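PDB 1ZBP: uncharacterized protein from Vibrio parahaemolyticus, which is of unknown function but, as a member of the ImpE family, may play an accessory part in type VI protein secretion. Local coordinates for residues 82-87 and 163-168; 92-97 and 153-158. One frame throughout, in Å; residues are numbered along the deposited sequence.

Interaction 1 (82-87 and 163-168); sequences KDFAQG and GNYFLV
F84, at the C-terminal end of helix 65-84, packs against Y165 and L167 of strand 165-169 in a buried, wholly apolar contact that joins the last turn of the helix to the central strand of a small three-stranded mixed sheet. The two aromatic rings form an offset edge-to-face pair: the edge of Y165 is turned toward the face of F84, with centroids 5.8 Å apart and planes at 62°. The leading atom is CE2 of Y165, which lies 3.7 Å from CB of F84 and 3.8 Å from its CG. That CG sits at the edge of the tyrosine ring and in its plane, and the two side chains cross nearly at a right angle. With chi1 at 173°, the F84 ring swings away from its own backbone N and out from the helix end toward the strand.

L167 points to the same side of the strand as Y165 and meets the outer end of the phenylalanine ring, coming from the opposite direction. Its CD1 methyl is 3.6 Å from CZ of F84 and equally near CE1, so a single leucine branch does the touching. V105 and N108 of helix 98-113 also pack on F84. A flat, nonpolar phenylalanine suits this place, since it can reach across to several partners without bringing in a polar group. Tyrosine suits the strand because its ring joins the core while its hydroxyl reaches beyond: Y165 OH is hydrogen-bonded to E157 OE1 on the adjacent strand. Right after F84, at A85, the chain leaves the helix. Dispersion and the modest electrostatics of an edge-to-face pair therefore join the segments directly, while the tyrosine hydroxyl finds its partner within the sheet.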
loop_
_atom_site.group_PDB
_atom_site.type_symbol
_atom_site.label_atom_id
_atom_site.label_comp_id
_atom_site.label_asym_id
_atom_site.label_seq_id
_atom_site.Cartn_x
_atom_site.Cartn_y
_atom_site.Cartn_z
ATOM N N LYS A 82 6.338 -2.321 -6.290
ATOM C CA LYS A 82 7.468 -1.430 -6.496
ATOM C C LYS A 82 7.865 -1.523 -7.962
ATOM O O LYS A 82 8.324 -0.549 -8.554
ATOM C CB LYS A 82 8.649 -1.819 -5.607
ATOM C CG LYS A 82 9.730 -0.755 -5.552
ATOM C CD LYS A 82 10.766 -1.047 -4.474
ATOM C CE LYS A 82 11.911 -1.887 -5.002
ATOM N NZ LYS A 82 12.953 -2.066 -3.953
ATOM N N ASP A 83 7.671 -2.696 -8.559
ATOM C CA ASP A 83 8.011 -2.852 -9.964
ATOM C C ASP A 83 6.946 -2.246 -10.866
ATOM O O ASP A 83 7.261 -1.646 -11.896
ATOM C CB ASP A 83 8.238 -4.325 -10.311
ATOM C CG ASP A 83 9.462 -4.895 -9.619
ATOM O OD1 ASP A 83 10.463 -4.160 -9.506
ATOM O OD2 ASP A 83 9.430 -6.073 -9.206
ATOM N N PHE A 84 5.686 -2.389 -10.477
ATOM C CA PHE A 84 4.613 -1.827 -11.275
ATOM C C PHE A 84 4.808 -0.326 -11.484
ATOM O O PHE A 84 4.292 0.250 -12.442
ATOM C CB PHE A 84 3.261 -2.100 -10.615
ATOM C CG PHE A 84 2.120 -1.414 -11.290
ATOM C CD1 PHE A 84 1.664 -0.188 -10.825
ATOM C CD2 PHE A 84 1.540 -1.965 -12.425
ATOM C CE1 PHE A 84 0.645 0.479 -11.482
ATOM C CE2 PHE A 84 0.520 -1.305 -13.090
ATOM C CZ PHE A 84 0.069 -0.079 -12.622
ATOM N N ALA A 85 5.564 0.307 -10.595
ATOM C CA ALA A 85 5.825 1.739 -10.711
ATOM C C ALA A 85 6.558 2.050 -12.027
ATOM O O ALA A 85 6.979 3.184 -12.254
ATOM C CB ALA A 85 6.651 2.219 -9.511
ATOM N N GLN A 86 6.693 1.028 -12.877
ATOM C CA GLN A 86 7.330 1.125 -14.188
ATOM C C GLN A 86 6.790 0.052 -15.154
ATOM O O GLN A 86 6.150 0.380 -16.155
ATOM C CB GLN A 86 8.852 0.999 -14.064
ATOM C CG GLN A 86 9.524 2.172 -13.337
ATOM C CD GLN A 86 9.943 1.834 -11.909
ATOM O OE1 GLN A 86 9.260 1.079 -11.218
ATOM N NE2 GLN A 86 11.061 2.413 -11.455
ATOM N N GLY A 87 7.032 -1.224 -14.850
ATOM C CA GLY A 87 6.564 -2.305 -15.713
ATOM C C GLY A 87 5.309 -3.024 -15.239
ATOM O O GLY A 87 4.894 -2.870 -14.095
ATOM N N GLY A 163 -0.078 -13.560 -2.611
ATOM C CA GLY A 163 1.119 -12.773 -2.861
ATOM C C GLY A 163 1.049 -11.975 -4.143
ATOM O O GLY A 163 2.072 -11.684 -4.755
ATOM N N ASN A 164 -0.165 -11.638 -4.557
ATOM C CA ASN A 164 -0.392 -10.838 -5.758
ATOM C C ASN A 164 -0.778 -9.400 -5.386
ATOM O O ASN A 164 -1.514 -9.165 -4.420
ATOM C CB ASN A 164 -1.512 -11.445 -6.598
ATOM C CG ASN A 164 -1.088 -12.722 -7.308
ATOM O OD1 ASN A 164 -1.755 -13.750 -7.199
ATOM N ND2 ASN A 164 0.020 -12.657 -8.053
ATOM N N TYR A 165 -0.263 -8.447 -6.160
ATOM C CA TYR A 165 -0.532 -7.017 -5.995
ATOM C C TYR A 165 -1.760 -6.650 -6.831
ATOM O O TYR A 165 -1.760 -6.813 -8.059
ATOM C CB TYR A 165 0.690 -6.220 -6.464
ATOM C CG TYR A 165 0.465 -4.734 -6.673
ATOM C CD1 TYR A 165 -0.112 -3.938 -5.675
ATOM C CD2 TYR A 165 0.852 -4.114 -7.867
ATOM C CE1 TYR A 165 -0.298 -2.554 -5.865
ATOM C CE2 TYR A 165 0.666 -2.746 -8.065
ATOM C CZ TYR A 165 0.092 -1.973 -7.066
ATOM O OH TYR A 165 -0.103 -0.626 -7.279
ATOM N N PHE A 166 -2.808 -6.172 -6.165
ATOM C CA PHE A 166 -4.052 -5.785 -6.842
ATOM C C PHE A 166 -4.336 -4.279 -6.830
ATOM O O PHE A 166 -4.063 -3.592 -5.850
ATOM C CB PHE A 166 -5.261 -6.485 -6.204
ATOM C CG PHE A 166 -5.470 -7.901 -6.662
ATOM C CD1 PHE A 166 -4.626 -8.929 -6.230
ATOM C CD2 PHE A 166 -6.546 -8.218 -7.500
ATOM C CE1 PHE A 166 -4.856 -10.258 -6.625
ATOM C CE2 PHE A 166 -6.790 -9.531 -7.902
ATOM C CZ PHE A 166 -5.942 -10.566 -7.462
ATOM N N LEU A 167 -4.892 -3.793 -7.936
ATOM C CA LEU A 167 -5.295 -2.404 -8.099
ATOM C C LEU A 167 -6.791 -2.498 -8.337
ATOM O O LEU A 167 -7.242 -2.986 -9.381
ATOM C CB LEU A 167 -4.601 -1.760 -9.295
ATOM C CG LEU A 167 -3.318 -0.998 -8.936
ATOM C CD1 LEU A 167 -2.619 -0.532 -10.209
ATOM C CD2 LEU A 167 -3.659 0.198 -8.048
ATOM N N VAL A 168 -7.560 -2.044 -7.354
ATOM C CA VAL A 168 -9.000 -2.148 -7.425
ATOM C C VAL A 168 -9.697 -0.802 -7.377
ATOM O O VAL A 168 -9.473 0.004 -6.469
ATOM C CB VAL A 168 -9.515 -3.039 -6.280
ATOM C CG1 VAL A 168 -11.019 -3.083 -6.282
ATOM C CG2 VAL A 168 -8.926 -4.442 -6.437
#

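Interaction 2 (92-97 and 153-158); sequences KVLGEN and GGYIEL
The phenolic oxygen of Y155 is approached by two side chains of the 92-97 loop. K92 donates a weak hydrogen bond to it, with NZ 3.5 Å from OH, and L94 sets its CB 3.4 Å from the same OH. The leucine carbon lies at the edge of the tyrosine ring, near its plane, and is 4.0 Å from CE1. Leucine suits its place because it offers an apolar CB to the ring edge. The ammonium group arrives obliquely instead, NZ standing 3.8 Å from CZ. Lysine thus serves in two ways, its last methylene crossing the phenol obliquely near CE1 and its charged tip offering the oxygen a distant N-H. Its shape makes this possible: CG lies between the backbone N and the carbonyl carbon (chi1 49°), and a bend at chi3 (-61°) turns the end of the chain toward the hydroxyl. Y155, a buried residue, provides a long rigid arm whose polar end reaches the partly exposed loop.

V93 is the centre of an inverse gamma turn, with a weak bond from L94 N to K92 O at 3.1 Å, and this turn brings K92 and L94 to the same phenol. G95 follows with backbone angles at which a side chain would strike the preceding carbonyl, and glycine fits there. N97 then caps helix 98-113, its OD1 accepting from L100 N.

That helix also supplies T101 to both K92 and L94, L104 to K92, and L100 to Y155. Strand 165-169, which neighbours strand 155-159, adds L167 beside K92 and P169 beside both L94 and Y155. The phenol therefore lies in a seam between the three-stranded sheet and the start of helix 98-113, bordered by the loop that leads into the helix.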
loop_
_atom_site.group_PDB
_atom_site.type_symbol
_atom_site.label_atom_id
_atom_site.label_comp_id
_atom_site.label_asym_id
_atom_site.label_seq_id
_atom_site.Cartn_x
_atom_site.Cartn_y
_atom_site.Cartn_z
ATOM N N LYS A 92 -4.949 -5.801 -11.930
ATOM C CA LYS A 92 -6.012 -4.857 -11.638
ATOM C C LYS A 92 -7.385 -5.287 -12.122
ATOM O O LYS A 92 -7.588 -5.563 -13.302
ATOM C CB LYS A 92 -5.678 -3.494 -12.217
ATOM C CG LYS A 92 -5.242 -3.542 -13.641
ATOM C CD LYS A 92 -4.890 -2.160 -14.071
ATOM C CE LYS A 92 -6.100 -1.251 -13.962
ATOM N NZ LYS A 92 -5.769 0.139 -14.401
ATOM N N VAL A 93 -8.324 -5.313 -11.182
ATOM C CA VAL A 93 -9.703 -5.705 -11.427
ATOM C C VAL A 93 -10.502 -4.467 -11.780
ATOM O O VAL A 93 -11.603 -4.265 -11.262
ATOM C CB VAL A 93 -10.332 -6.334 -10.163
ATOM C CG1 VAL A 93 -11.643 -7.022 -10.514
ATOM C CG2 VAL A 93 -9.355 -7.310 -9.538
ATOM N N LEU A 94 -9.947 -3.628 -12.647
ATOM C CA LEU A 94 -10.640 -2.405 -13.034
ATOM C C LEU A 94 -11.954 -2.753 -13.738
ATOM O O LEU A 94 -12.974 -2.070 -13.555
ATOM C CB LEU A 94 -9.750 -1.555 -13.947
ATOM C CG LEU A 94 -10.062 -1.569 -15.446
ATOM C CD1 LEU A 94 -11.160 -0.540 -15.735
ATOM C CD2 LEU A 94 -8.803 -1.250 -16.237
ATOM N N GLY A 95 -11.933 -3.811 -14.542
ATOM C CA GLY A 95 -13.145 -4.206 -15.228
ATOM C C GLY A 95 -12.900 -4.631 -16.653
ATOM O O GLY A 95 -11.864 -5.216 -16.967
ATOM N N GLU A 96 -13.860 -4.334 -17.521
ATOM C CA GLU A 96 -13.745 -4.701 -18.917
ATOM C C GLU A 96 -12.913 -3.691 -19.706
ATOM O O GLU A 96 -12.413 -4.003 -20.791
ATOM C CB GLU A 96 -15.138 -4.846 -19.544
ATOM C CG GLU A 96 -15.539 -6.297 -19.836
ATOM C CD GLU A 96 -15.955 -7.081 -18.592
ATOM O OE1 GLU A 96 -15.366 -6.858 -17.508
ATOM O OE2 GLU A 96 -16.868 -7.934 -18.709
ATOM N N ASN A 97 -12.752 -2.489 -19.160
ATOM C CA ASN A 97 -11.986 -1.454 -19.846
ATOM C C ASN A 97 -10.504 -1.792 -19.848
ATOM O O ASN A 97 -9.706 -1.109 -19.210
ATOM C CB ASN A 97 -12.191 -0.097 -19.176
ATOM C CG ASN A 97 -11.715 1.054 -20.044
ATOM O OD1 ASN A 97 -10.661 0.977 -20.680
ATOM N ND2 ASN A 97 -12.487 2.132 -20.070
ATOM N N GLY A 153 -5.309 7.658 -7.963
ATOM C CA GLY A 153 -6.608 8.193 -8.352
ATOM C C GLY A 153 -7.826 7.537 -7.728
ATOM O O GLY A 153 -8.052 7.646 -6.527
ATOM N N GLY A 154 -8.627 6.856 -8.538
ATOM C CA GLY A 154 -9.802 6.206 -7.991
ATOM C C GLY A 154 -9.537 4.746 -7.688
ATOM O O GLY A 154 -10.444 3.919 -7.786
ATOM N N TYR A 155 -8.300 4.415 -7.328
ATOM C CA TYR A 155 -7.934 3.024 -7.040
ATOM C C TYR A 155 -7.383 2.806 -5.634
ATOM O O TYR A 155 -6.818 3.711 -5.035
ATOM C CB TYR A 155 -6.858 2.538 -8.021
ATOM C CG TYR A 155 -7.341 2.297 -9.424
ATOM C CD1 TYR A 155 -7.656 1.012 -9.858
ATOM C CD2 TYR A 155 -7.495 3.357 -10.327
ATOM C CE1 TYR A 155 -8.109 0.786 -11.144
ATOM C CE2 TYR A 155 -7.951 3.134 -11.618
ATOM C CZ TYR A 155 -8.256 1.847 -12.022
ATOM O OH TYR A 155 -8.732 1.622 -13.302
ATOM N N ILE A 156 -7.575 1.606 -5.099
ATOM C CA ILE A 156 -6.996 1.275 -3.811
ATOM C C ILE A 156 -6.054 0.133 -4.148
ATOM O O ILE A 156 -6.167 -0.494 -5.221
ATOM C CB ILE A 156 -8.016 0.783 -2.752
ATOM C CG1 ILE A 156 -8.835 -0.383 -3.304
ATOM C CG2 ILE A 156 -8.872 1.935 -2.266
ATOM C CD1 ILE A 156 -9.512 -1.191 -2.219
ATOM N N GLU A 157 -5.114 -0.124 -3.248
ATOM C CA GLU A 157 -4.134 -1.184 -3.458
ATOM C C GLU A 157 -4.352 -2.325 -2.455
ATOM O O GLU A 157 -4.760 -2.111 -1.310
ATOM C CB GLU A 157 -2.722 -0.624 -3.295
ATOM C CG GLU A 157 -2.415 0.609 -4.156
ATOM C CD GLU A 157 -0.945 1.037 -4.066
ATOM O OE1 GLU A 157 -0.160 0.749 -4.989
ATOM O OE2 GLU A 157 -0.559 1.679 -3.072
ATOM N N LEU A 158 -4.095 -3.548 -2.887
ATOM C CA LEU A 158 -4.269 -4.687 -2.007
ATOM C C LEU A 158 -3.173 -5.674 -2.272
ATOM O O LEU A 158 -2.721 -5.812 -3.396
ATOM C CB LEU A 158 -5.627 -5.364 -2.249
ATOM C CG LEU A 158 -6.910 -4.598 -1.884
ATOM C CD1 LEU A 158 -8.119 -5.270 -2.526
ATOM C CD2 LEU A 158 -7.066 -4.547 -0.361
#

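From the N terminus, the chain reaches the end of helix 65-84, where interaction 1 opens, and soon passes strand 91-92 and the 92-97 loop, where interaction 2 begins. Helices 98-113 and 116-129 and the first strands of the large antiparallel sheet follow before 153-158 closes interaction 2. The chain then turns back into 163-168 and closes interaction 1, so interaction 2 is nested within the longer loop. The contacts meet in one small sheet: strands 155-159 and 165-169 are antiparallel neighbours, joined by F166 N to L158 O at 2.8 Å. Together they tie both helix 65-84 and the approach to helix 98-113 to this sheet.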